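Local coordinates for protein spermidine N1-acetyltransferase (Vibrio cholerae O1 biovar El Tor, PDB 6DAU) that catalyses the transfer of an acetyl group from acetyl-coenzyme A to polyamines such as spermidine and spermine, using a GNAT fold, at residues G69-I74 and A83-I88; L7-R12 and R56-E61; H51-R56 and I76-R81. The protein carries 2 engineered substitutions. All coordinates share one frame; numbering follows the deposited sequence. Where two conformers were deposited one is given.

Overall arrangement
From the N terminus, strand 6-9 is followed by helix 15-24, the short hairpin 29-36 and helix 39-49, and contact 2 closes this 43-residue connection by laying 56-61 beside 7-12. Contact 3 reaches from the loop before strand 56-61 to the end of strand 67-77 and the turn after it; it crosses contact 2 and shares Arg56 with it. Contact 1 closes a short connection of eight residues between its segments on strands 67-77 and 82-89. It follows contact 2 in series and crosses contact 3. Together the contacts join four consecutive strands of the mixed sheet. A probable hydrogen bond from Leu73 N to Arg56 O and the Arg57-Glu72 salt bridge tie contact 2 to contact 1.

Contact 1. Residues G69-I74 and A83-I88; sequences GLVELI and AEFQII
Leu70, Glu72 and Ile74 each exchange a pair of backbone hydrogen bonds with Ile88, Gln86 and Glu84, making this the regular antiparallel hairpin of strands 67-77 and 82-89 in the middle of the GNAT sheet. The shortest of the six bonds runs from Leu70 N to Ile88 O at 2.7 Å. Between these pairs lie the non-hydrogen-bonded pairs Val71-Ile87 and Leu73-Phe85, where CA-H...O contacts fill in, as from Leu73 CA to Glu84 O at 3.3 Å.

One face carries a polar group, Glu72 and Gln86 at its middle and Glu84 beside Ile74. Gln86 NE2 turns back along its own strand to Glu84 OE2 (2.8 Å), which lies in the amide plane but is met from above the carboxylate. With Glu72 CG anti to its carbonyl carbon (chi1 -81°), the carboxylate reaches the Gln86 amide without a hydrogen bond between the side chains; its OE1 forms a salt bridge with Arg57 NE of the next strand. Ile74 runs beside the Glu84 chain, Ile74 CG1 3.9 Å from Glu84 CB, and reaches on with CD1 to within 3.7 Å of Gln86 NE2. At the far end Leu70 CD2 faces Ile88 CD1 at 4.3 Å, and helix 15-24 packs over both.

On the other face, Val71, Leu73, Phe85 and Ile87 all meet helix 98-112, which in GNAT enzymes follows the pyrophosphate-binding loop. With CG anti to the backbone N (chi1 156°), the Phe85 ring extends to Val71, whose CG1 meets its edge 4.1 Å from Phe85 CE1.

Contact 2. Residues L7-R12 and R56-E61; sequences LRALER and RRFVVE
Strand 7-9 meets strand 56-61 antiparallel but strongly twisted, the two axes running at 137° to each other, with Arg8 and Val59 as the hydrogen-bonded pair between the non-hydrogen-bonded pairs Leu7-Val60 and Ala9-Phe58. Arg8 N donates to Val59 O, and Val59 N returns to Arg8 O at 2.8 Å. Beyond the strand's end Leu10 N still holds Arg57 O (3.1 Å), though from well above the carbonyl plane.

The main side-chain link is the salt bridge of Arg8 with Glu61. Arg8 CG lies between its own backbone N and carbonyl carbon (chi1 74°), and the chain then extends to NE, so that the guanidinium presents one side to the acid: NE to Glu61 OE2 at 2.9 Å and NH2 to Glu61 OE1 at 3.0 Å. The two planes are 65° apart, and each oxygen is met from above the carboxylate. Val59 CG2 presses on one face of the guanidinium, 3.4 Å from Arg8 NH2, while Arg8 NH1 has a further partner in Asp14.

In the GNAT sheet these are the first two strands, and 6-9 is an outermost strand within the chain. The face with Leu7 and Phe58 is apolar and turns to helix 98-112: Leu7 crosses Phe58 at about a right angle, and Leu7 CD1 lies beside Val60 CG2 at 4.0 Å. Phe58 also meets Tyr109 edge-to-face, while Ala9 and Phe58 pack on Glu37 of a second subunit. Past the strand end, Leu10 CB rests against Arg57 CB at 4.0 Å, and Leu10 CD1 makes a looser contact with Val59 CG1.

Contact 3. Residues H51-R56 and I76-R81; sequences HDNAER and INYIHR
Tyr78 OH lies between Asn53 and Arg56, and these three residues carry most of the polar contact joining the loop before strand 56-61, and that strand's first residue, to the end of strand 67-77 and the turn after it. With CG anti to its carbonyl carbon (chi1 -64°), the Tyr78 side chain brings its hydroxyl to Asn53 O and the Arg56 guanidinium. The hydroxyl donates to Asn53 O at 2.7 Å, an oxygen lying at the edge of the ring near its plane.

Arg56, extended from CG to NE, approaches with one side of its guanidinium, and two nitrogens converge on the same atom: NE to Tyr78 OH at 3.0 Å and NH2 to Tyr78 OH at 2.9 Å. The guanidinium stands almost upright to the ring, 83° between planes, and keeps the hydroxyl close to its own plane. NH1 is engaged elsewhere, by Glu37 of a second subunit.

Next to this group, Ile76 CD1 touches the Arg56 methylenes, 3.8 Å from Arg56 CD, and lies 3.6 Å from Asn53 O. Ile76 N binds Ala54 O at 3.0 Å, while Asp52 OD1 accepts from Ala54 N in an Asx turn that shapes the loop.

The phenol is thus donor to a carbonyl and acceptor from a cation at once; the charge of Arg56 may polarise the hydroxyl, though Glu37 of the second subunit shares that charge.

Contact 1. Residues G69-I74 and A83-I88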
loop_
_atom_site.group_PDB
_atom_site.type_symbol
_atom_site.label_atom_id
_atom_site.label_comp_id
_atom_site.label_asym_id
_atom_site.label_seq_id
_atom_site.Cartn_x
_atom_site.Cartn_y
_atom_site.Cartn_z
ATOM N N GLY C 69 34.152 -21.321 4.201
ATOM C CA GLY C 69 33.167 -21.308 5.267
ATOM C C GLY C 69 32.584 -19.952 5.558
ATOM O O GLY C 69 32.663 -19.039 4.730
ATOM N N LEU C 70 31.991 -19.825 6.744
ATOM C CA LEU C 70 31.265 -18.624 7.140
ATOM C C LEU C 70 31.640 -18.185 8.573
ATOM O O LEU C 70 31.733 -19.031 9.472
ATOM C CB LEU C 70 29.777 -18.911 7.049
ATOM C CG LEU C 70 28.772 -17.834 7.490
ATOM C CD1 LEU C 70 28.763 -16.702 6.471
ATOM C CD2 LEU C 70 27.391 -18.457 7.637
ATOM N N VAL C 71 31.886 -16.891 8.744
ATOM C CA VAL C 71 32.024 -16.267 10.061
ATOM C C VAL C 71 30.781 -15.392 10.277
ATOM O O VAL C 71 30.436 -14.571 9.410
ATOM C CB VAL C 71 33.317 -15.423 10.105
ATOM C CG1 VAL C 71 33.316 -14.483 11.283
ATOM C CG2 VAL C 71 34.529 -16.363 10.196
ATOM N N GLU C 72 30.101 -15.598 11.397
ATOM C CA GLU C 72 28.833 -14.937 11.714
ATOM C C GLU C 72 28.954 -14.240 13.074
ATOM O O GLU C 72 29.313 -14.886 14.059
ATOM C CB GLU C 72 27.719 -15.954 11.894
ATOM C CG GLU C 72 27.040 -16.527 10.700
ATOM C CD GLU C 72 25.702 -17.180 11.063
ATOM O OE1 GLU C 72 24.860 -17.292 10.154
ATOM O OE2 GLU C 72 25.432 -17.529 12.239
ATOM N N LEU C 73 28.610 -12.955 13.124
ATOM C CA LEU C 73 28.355 -12.290 14.385
ATOM C C LEU C 73 26.874 -11.975 14.444
ATOM O O LEU C 73 26.325 -11.366 13.516
ATOM C CB LEU C 73 29.163 -10.996 14.507
ATOM C CG LEU C 73 30.705 -11.038 14.410
ATOM C CD1 LEU C 73 31.219 -9.613 14.512
ATOM C CD2 LEU C 73 31.285 -11.897 15.513
ATOM N N ILE C 74 26.211 -12.439 15.500
ATOM C CA ILE C 74 24.796 -12.178 15.696
ATOM C C ILE C 74 24.547 -11.536 17.056
ATOM O O ILE C 74 25.473 -11.449 17.872
ATOM C CB ILE C 74 23.937 -13.451 15.477
ATOM C CG1 ILE C 74 24.120 -14.500 16.581
ATOM C CG2 ILE C 74 24.199 -14.045 14.072
ATOM C CD1 ILE C 74 23.110 -15.656 16.482
ATOM N N ALA C 83 28.566 -9.470 21.221
ATOM C CA ALA C 83 28.036 -10.218 20.085
ATOM C C ALA C 83 28.303 -11.707 20.283
ATOM O O ALA C 83 29.284 -12.088 20.940
ATOM C CB ALA C 83 28.647 -9.766 18.755
ATOM N N GLU C 84 27.437 -12.525 19.682
ATOM C CA GLU C 84 27.628 -13.948 19.613
ATOM C C GLU C 84 28.289 -14.316 18.292
ATOM O O GLU C 84 27.880 -13.842 17.220
ATOM C CB GLU C 84 26.311 -14.690 19.785
ATOM C CG GLU C 84 26.466 -16.213 19.667
ATOM C CD GLU C 84 25.156 -16.968 19.804
ATOM O OE1 GLU C 84 24.141 -16.385 20.261
ATOM O OE2 GLU C 84 25.160 -18.177 19.467
ATOM N N PHE C 85 29.314 -15.151 18.386
ATOM C CA PHE C 85 30.112 -15.555 17.244
ATOM C C PHE C 85 29.804 -17.023 16.905
ATOM O O PHE C 85 29.608 -17.865 17.799
ATOM C CB PHE C 85 31.613 -15.311 17.564
ATOM C CG PHE C 85 32.559 -16.149 16.780
ATOM C CD1 PHE C 85 32.872 -15.843 15.446
ATOM C CD2 PHE C 85 33.146 -17.265 17.359
ATOM C CE1 PHE C 85 33.728 -16.661 14.701
ATOM C CE2 PHE C 85 34.005 -18.098 16.624
ATOM C CZ PHE C 85 34.307 -17.800 15.303
ATOM N N GLN C 86 29.737 -17.322 15.616
ATOM C CA GLN C 86 29.673 -18.699 15.134
ATOM C C GLN C 86 30.549 -18.798 13.891
ATOM O O GLN C 86 30.697 -17.832 13.120
ATOM C CB GLN C 86 28.242 -19.089 14.772
ATOM C CG GLN C 86 27.321 -19.221 15.993
ATOM C CD GLN C 86 25.822 -19.093 15.683
ATOM O OE1 GLN C 86 25.389 -19.236 14.534
ATOM N NE2 GLN C 86 25.014 -18.825 16.729
ATOM N N ILE C 87 31.107 -19.983 13.688
ATOM C CA ILE C 87 31.868 -20.286 12.505
ATOM C C ILE C 87 31.359 -21.618 11.918
ATOM O O ILE C 87 31.095 -22.554 12.661
ATOM C CB ILE C 87 33.365 -20.284 12.825
ATOM C CG1 ILE C 87 34.175 -20.527 11.562
ATOM C CG2 ILE C 87 33.705 -21.302 13.909
ATOM C CD1 ILE C 87 35.655 -20.575 11.776
ATOM N N ILE C 88 31.171 -21.684 10.601
ATOM C CA ILE C 88 30.902 -22.959 9.932
ATOM C C ILE C 88 31.970 -23.142 8.862
ATOM O O ILE C 88 32.162 -22.257 8.013
ATOM C CB ILE C 88 29.493 -23.035 9.277
ATOM C CG1 ILE C 88 28.400 -22.467 10.204
ATOM C CG2 ILE C 88 29.182 -24.474 8.897
ATOM C CD1 ILE C 88 27.023 -22.263 9.590
#

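Contact 2. Residues L7-R12 and R56-E61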
loop_
_atom_site.group_PDB
_atom_site.type_symbol
_atom_site.label_atom_id
_atom_site.label_comp_id
_atom_site.label_asym_id
_atom_site.label_seq_id
_atom_site.Cartn_x
_atom_site.Cartn_y
_atom_site.Cartn_z
ATOM N N LEU C 7 38.424 -12.963 4.283
ATOM C CA LEU C 7 37.045 -12.730 4.689
ATOM C C LEU C 7 36.494 -11.610 3.844
ATOM O O LEU C 7 37.164 -10.598 3.634
ATOM C CB LEU C 7 36.947 -12.309 6.159
ATOM C CG LEU C 7 36.774 -13.432 7.196
ATOM C CD1 LEU C 7 38.001 -14.329 7.208
ATOM C CD2 LEU C 7 36.581 -12.833 8.578
ATOM N N ARG C 8 35.286 -11.789 3.321
ATOM C CA ARG C 8 34.620 -10.672 2.681
ATOM C C ARG C 8 33.141 -10.685 3.060
ATOM O O ARG C 8 32.558 -11.749 3.358
ATOM C CB ARG C 8 34.848 -10.615 1.155
ATOM C CG ARG C 8 34.088 -11.644 0.374
ATOM C CD ARG C 8 34.066 -11.498 -1.154
ATOM N NE ARG C 8 33.611 -12.831 -1.617
ATOM C CZ ARG C 8 32.341 -13.263 -1.564
ATOM N NH1 ARG C 8 31.347 -12.446 -1.145
ATOM N NH2 ARG C 8 32.046 -14.508 -1.927
ATOM N N ALA C 9 32.566 -9.495 3.048
ATOM C CA ALA C 9 31.186 -9.267 3.427
ATOM C C ALA C 9 30.290 -10.108 2.526
ATOM O O ALA C 9 30.526 -10.207 1.301
ATOM C CB ALA C 9 30.847 -7.790 3.286
ATOM N N LEU C 10 29.285 -10.726 3.144
ATOM C CA LEU C 10 28.322 -11.552 2.439
ATOM C C LEU C 10 27.540 -10.776 1.377
ATOM O O LEU C 10 27.160 -9.644 1.619
ATOM C CB LEU C 10 27.372 -12.178 3.475
ATOM C CG LEU C 10 26.248 -13.020 2.900
ATOM C CD1 LEU C 10 26.300 -14.378 3.553
ATOM C CD2 LEU C 10 24.957 -12.332 3.248
ATOM N N GLU C 11 27.296 -11.399 0.224
ATOM C CA GLU C 11 26.555 -10.792 -0.893
ATOM C C GLU C 11 25.374 -11.699 -1.217
ATOM O O GLU C 11 25.380 -12.876 -0.832
ATOM C CB GLU C 11 27.447 -10.648 -2.148
ATOM C CG GLU C 11 28.756 -9.892 -1.956
ATOM C CD GLU C 11 28.603 -8.387 -1.893
ATOM O OE1 GLU C 11 29.630 -7.700 -1.620
ATOM O OE2 GLU C 11 27.462 -7.875 -2.067
ATOM N N ARG C 12 24.397 -11.179 -1.964
ATOM C CA ARG C 12 23.267 -11.979 -2.450
ATOM C C ARG C 12 23.722 -13.296 -3.107
ATOM O O ARG C 12 23.139 -14.355 -2.854
ATOM C CB ARG C 12 22.376 -11.187 -3.408
ATOM C CG ARG C 12 21.091 -11.906 -3.822
ATOM C CD ARG C 12 20.210 -11.006 -4.713
ATOM N NE ARG C 12 19.348 -10.145 -3.898
ATOM C CZ ARG C 12 19.583 -8.862 -3.628
ATOM N NH1 ARG C 12 18.730 -8.204 -2.861
ATOM N NH2 ARG C 12 20.650 -8.214 -4.132
ATOM N N ARG C 56 26.257 -9.624 11.300
ATOM C CA ARG C 56 27.283 -9.383 10.290
ATOM C C ARG C 56 27.892 -10.726 9.894
ATOM O O ARG C 56 28.207 -11.559 10.772
ATOM C CB ARG C 56 28.365 -8.437 10.805
ATOM C CG ARG C 56 27.892 -6.981 11.010
ATOM C CD ARG C 56 28.971 -6.177 11.732
ATOM N NE ARG C 56 28.473 -4.894 12.235
ATOM C CZ ARG C 56 28.450 -3.759 11.528
ATOM N NH1 ARG C 56 28.907 -3.735 10.289
ATOM N NH2 ARG C 56 27.968 -2.649 12.047
ATOM N N ARG C 57 28.035 -10.922 8.581
ATOM C CA ARG C 57 28.476 -12.198 8.016
ATOM C C ARG C 57 29.575 -12.015 7.000
ATOM O O ARG C 57 29.572 -11.069 6.205
ATOM C CB ARG C 57 27.303 -12.958 7.386
ATOM C CG ARG C 57 26.389 -13.548 8.457
ATOM C CD ARG C 57 25.172 -14.255 7.844
ATOM N NE ARG C 57 24.369 -14.838 8.932
ATOM C CZ ARG C 57 23.409 -14.185 9.598
ATOM N NH1 ARG C 57 22.781 -14.783 10.581
ATOM N NH2 ARG C 57 23.065 -12.935 9.279
ATOM N N PHE C 58 30.536 -12.945 7.044
ATOM C CA PHE C 58 31.700 -12.886 6.194
ATOM C C PHE C 58 31.916 -14.254 5.612
ATOM O O PHE C 58 31.951 -15.250 6.358
ATOM C CB PHE C 58 32.920 -12.396 7.000
ATOM C CG PHE C 58 32.739 -11.016 7.543
ATOM C CD1 PHE C 58 32.987 -9.909 6.727
ATOM C CD2 PHE C 58 32.217 -10.826 8.817
ATOM C CE1 PHE C 58 32.764 -8.622 7.197
ATOM C CE2 PHE C 58 31.978 -9.537 9.290
ATOM C CZ PHE C 58 32.269 -8.433 8.494
ATOM N N VAL C 59 32.013 -14.333 4.285
ATOM C CA VAL C 59 32.328 -15.620 3.686
ATOM C C VAL C 59 33.840 -15.739 3.562
ATOM O O VAL C 59 34.540 -14.776 3.233
ATOM C CB VAL C 59 31.538 -15.983 2.403
ATOM C CG1 VAL C 59 30.259 -15.180 2.251
ATOM C CG2 VAL C 59 32.376 -15.913 1.149
ATOM N N VAL C 60 34.336 -16.923 3.881
ATOM C CA VAL C 60 35.750 -17.202 3.865
ATOM C C VAL C 60 36.086 -17.845 2.518
ATOM O O VAL C 60 35.455 -18.826 2.122
ATOM C CB VAL C 60 36.130 -18.122 5.045
ATOM C CG1 VAL C 60 37.618 -18.474 5.021
ATOM C CG2 VAL C 60 35.733 -17.483 6.375
ATOM N N GLU C 61 37.067 -17.273 1.821
ATOM C CA GLU C 61 37.597 -17.807 0.557
ATOM C C GLU C 61 39.099 -18.053 0.630
ATOM O O GLU C 61 39.803 -17.402 1.403
ATOM C CB GLU C 61 37.284 -16.872 -0.615
ATOM C CG GLU C 61 35.802 -16.824 -0.987
ATOM C CD GLU C 61 35.419 -15.621 -1.828
ATOM O OE1 GLU C 61 34.589 -15.793 -2.750
ATOM O OE2 GLU C 61 35.936 -14.503 -1.573
#

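Contact 3. Residues H51-R56 and I76-R81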
loop_
_atom_site.group_PDB
_atom_site.type_symbol
_atom_site.label_atom_id
_atom_site.label_comp_id
_atom_site.label_asym_id
_atom_site.label_seq_id
_atom_site.Cartn_x
_atom_site.Cartn_y
_atom_site.Cartn_z
ATOM N N HIS C 51 20.253 -4.057 5.270
ATOM C CA HIS C 51 20.939 -2.924 5.928
ATOM C C HIS C 51 20.914 -3.014 7.445
ATOM O O HIS C 51 21.277 -2.062 8.125
ATOM C CB HIS C 51 20.296 -1.579 5.481
ATOM C CG HIS C 51 20.436 -1.328 4.017
ATOM N ND1 HIS C 51 21.650 -1.027 3.416
ATOM C CD2 HIS C 51 19.524 -1.385 3.015
ATOM C CE1 HIS C 51 21.480 -0.905 2.113
ATOM N NE2 HIS C 51 20.195 -1.117 1.838
ATOM N N ASP C 52 20.425 -4.124 7.967
ATOM C CA ASP C 52 20.282 -4.269 9.401
ATOM C C ASP C 52 21.647 -4.701 9.993
ATOM O O ASP C 52 22.255 -5.691 9.541
ATOM C CB ASP C 52 19.171 -5.279 9.688
ATOM C CG ASP C 52 18.839 -5.412 11.176
ATOM O OD1 ASP C 52 19.660 -5.063 12.072
ATOM O OD2 ASP C 52 17.735 -5.926 11.465
ATOM N N ASN C 53 22.085 -3.968 10.998
ATOM C CA ASN C 53 23.383 -4.075 11.667
ATOM C C ASN C 53 23.522 -5.059 12.807
ATOM O O ASN C 53 24.602 -5.184 13.398
ATOM C CB ASN C 53 23.443 -2.847 12.552
ATOM C CG ASN C 53 24.388 -1.824 12.082
ATOM O OD1 ASN C 53 24.946 -1.934 10.977
ATOM N ND2 ASN C 53 24.539 -0.743 12.887
ATOM N N ALA C 54 22.401 -5.659 13.203
ATOM C CA ALA C 54 22.346 -6.539 14.379
ATOM C C ALA C 54 23.106 -7.855 14.110
ATOM O O ALA C 54 23.470 -8.561 15.063
ATOM C CB ALA C 54 20.909 -6.802 14.803
ATOM N N GLU C 55 23.351 -8.164 12.832
ATOM C CA GLU C 55 24.162 -9.330 12.457
ATOM C C GLU C 55 25.104 -8.963 11.332
ATOM O O GLU C 55 24.789 -8.083 10.505
ATOM C CB GLU C 55 23.296 -10.538 12.041
ATOM C CG GLU C 55 22.204 -10.879 13.052
ATOM C CD GLU C 55 21.423 -12.144 12.784
ATOM O OE1 GLU C 55 20.789 -12.610 13.755
ATOM O OE2 GLU C 55 21.436 -12.689 11.636
ATOM N N ARG C 56 26.257 -9.624 11.300
ATOM C CA ARG C 56 27.283 -9.383 10.290
ATOM C C ARG C 56 27.892 -10.726 9.894
ATOM O O ARG C 56 28.207 -11.559 10.772
ATOM C CB ARG C 56 28.365 -8.437 10.805
ATOM C CG ARG C 56 27.892 -6.981 11.010
ATOM C CD ARG C 56 28.971 -6.177 11.732
ATOM N NE ARG C 56 28.473 -4.894 12.235
ATOM C CZ ARG C 56 28.450 -3.759 11.528
ATOM N NH1 ARG C 56 28.907 -3.735 10.289
ATOM N NH2 ARG C 56 27.968 -2.649 12.047
ATOM N N ILE C 76 24.369 -8.545 17.876
ATOM C CA ILE C 76 25.284 -7.444 18.134
ATOM C C ILE C 76 24.504 -6.346 18.836
ATOM O O ILE C 76 23.491 -5.866 18.328
ATOM C CB ILE C 76 25.946 -6.884 16.855
ATOM C CG1 ILE C 76 26.572 -8.032 16.026
ATOM C CG2 ILE C 76 26.978 -5.824 17.242
ATOM C CD1 ILE C 76 27.003 -7.582 14.647
ATOM N N ASN C 77 24.961 -5.992 20.028
ATOM C CA ASN C 77 24.338 -4.925 20.778
ATOM C C ASN C 77 25.381 -3.813 20.935
ATOM O O ASN C 77 26.483 -4.055 21.421
ATOM C CB ASN C 77 23.889 -5.436 22.146
ATOM C CG ASN C 77 23.240 -4.366 22.968
ATOM O OD1 ASN C 77 23.863 -3.364 23.333
ATOM N ND2 ASN C 77 21.965 -4.539 23.219
ATOM N N TYR C 78 25.016 -2.593 20.539
ATOM C CA TYR C 78 25.977 -1.507 20.429
ATOM C C TYR C 78 26.026 -0.650 21.683
ATOM O O TYR C 78 26.744 0.318 21.704
ATOM C CB TYR C 78 25.783 -0.675 19.147
ATOM C CG TYR C 78 26.030 -1.477 17.863
ATOM C CD1 TYR C 78 27.321 -1.618 17.329
ATOM C CD2 TYR C 78 24.958 -2.113 17.193
ATOM C CE1 TYR C 78 27.547 -2.361 16.165
ATOM C CE2 TYR C 78 25.171 -2.837 16.009
ATOM C CZ TYR C 78 26.451 -2.971 15.522
ATOM O OH TYR C 78 26.646 -3.740 14.387
ATOM N N ILE C 79 25.235 -0.995 22.701
ATOM C CA ILE C 79 25.293 -0.346 24.034
ATOM C C ILE C 79 26.221 -1.177 24.925
ATOM O O ILE C 79 27.180 -0.672 25.497
ATOM C CB ILE C 79 23.904 -0.235 24.722
ATOM C CG1 ILE C 79 22.868 0.445 23.806
ATOM C CG2 ILE C 79 24.000 0.485 26.087
ATOM C CD1 ILE C 79 23.213 1.850 23.357
ATOM N N HIS C 80 25.922 -2.463 25.029
ATOM C CA HIS C 80 26.734 -3.372 25.822
ATOM C C HIS C 80 27.992 -3.792 25.093
ATOM O O HIS C 80 28.932 -4.243 25.736
ATOM C CB HIS C 80 25.877 -4.559 26.286
ATOM C CG HIS C 80 24.732 -4.109 27.144
ATOM N ND1 HIS C 80 24.893 -3.416 28.331
ATOM C CD2 HIS C 80 23.408 -4.350 27.019
ATOM C CE1 HIS C 80 23.697 -3.211 28.871
ATOM N NE2 HIS C 80 22.780 -3.758 28.089
ATOM N N ARG C 81 28.017 -3.588 23.773
ATOM C CA ARG C 81 29.178 -3.878 22.912
ATOM C C ARG C 81 29.533 -5.363 22.968
ATOM O O ARG C 81 30.676 -5.737 23.218
ATOM C CB ARG C 81 30.383 -2.997 23.274
ATOM C CG ARG C 81 30.070 -1.498 23.294
ATOM C CD ARG C 81 31.368 -0.704 23.705
ATOM N NE ARG C 81 32.665 -1.129 23.162
ATOM C CZ ARG C 81 33.800 -1.203 23.890
ATOM N NH1 ARG C 81 33.886 -0.870 25.194
ATOM N NH2 ARG C 81 34.900 -1.631 23.317
#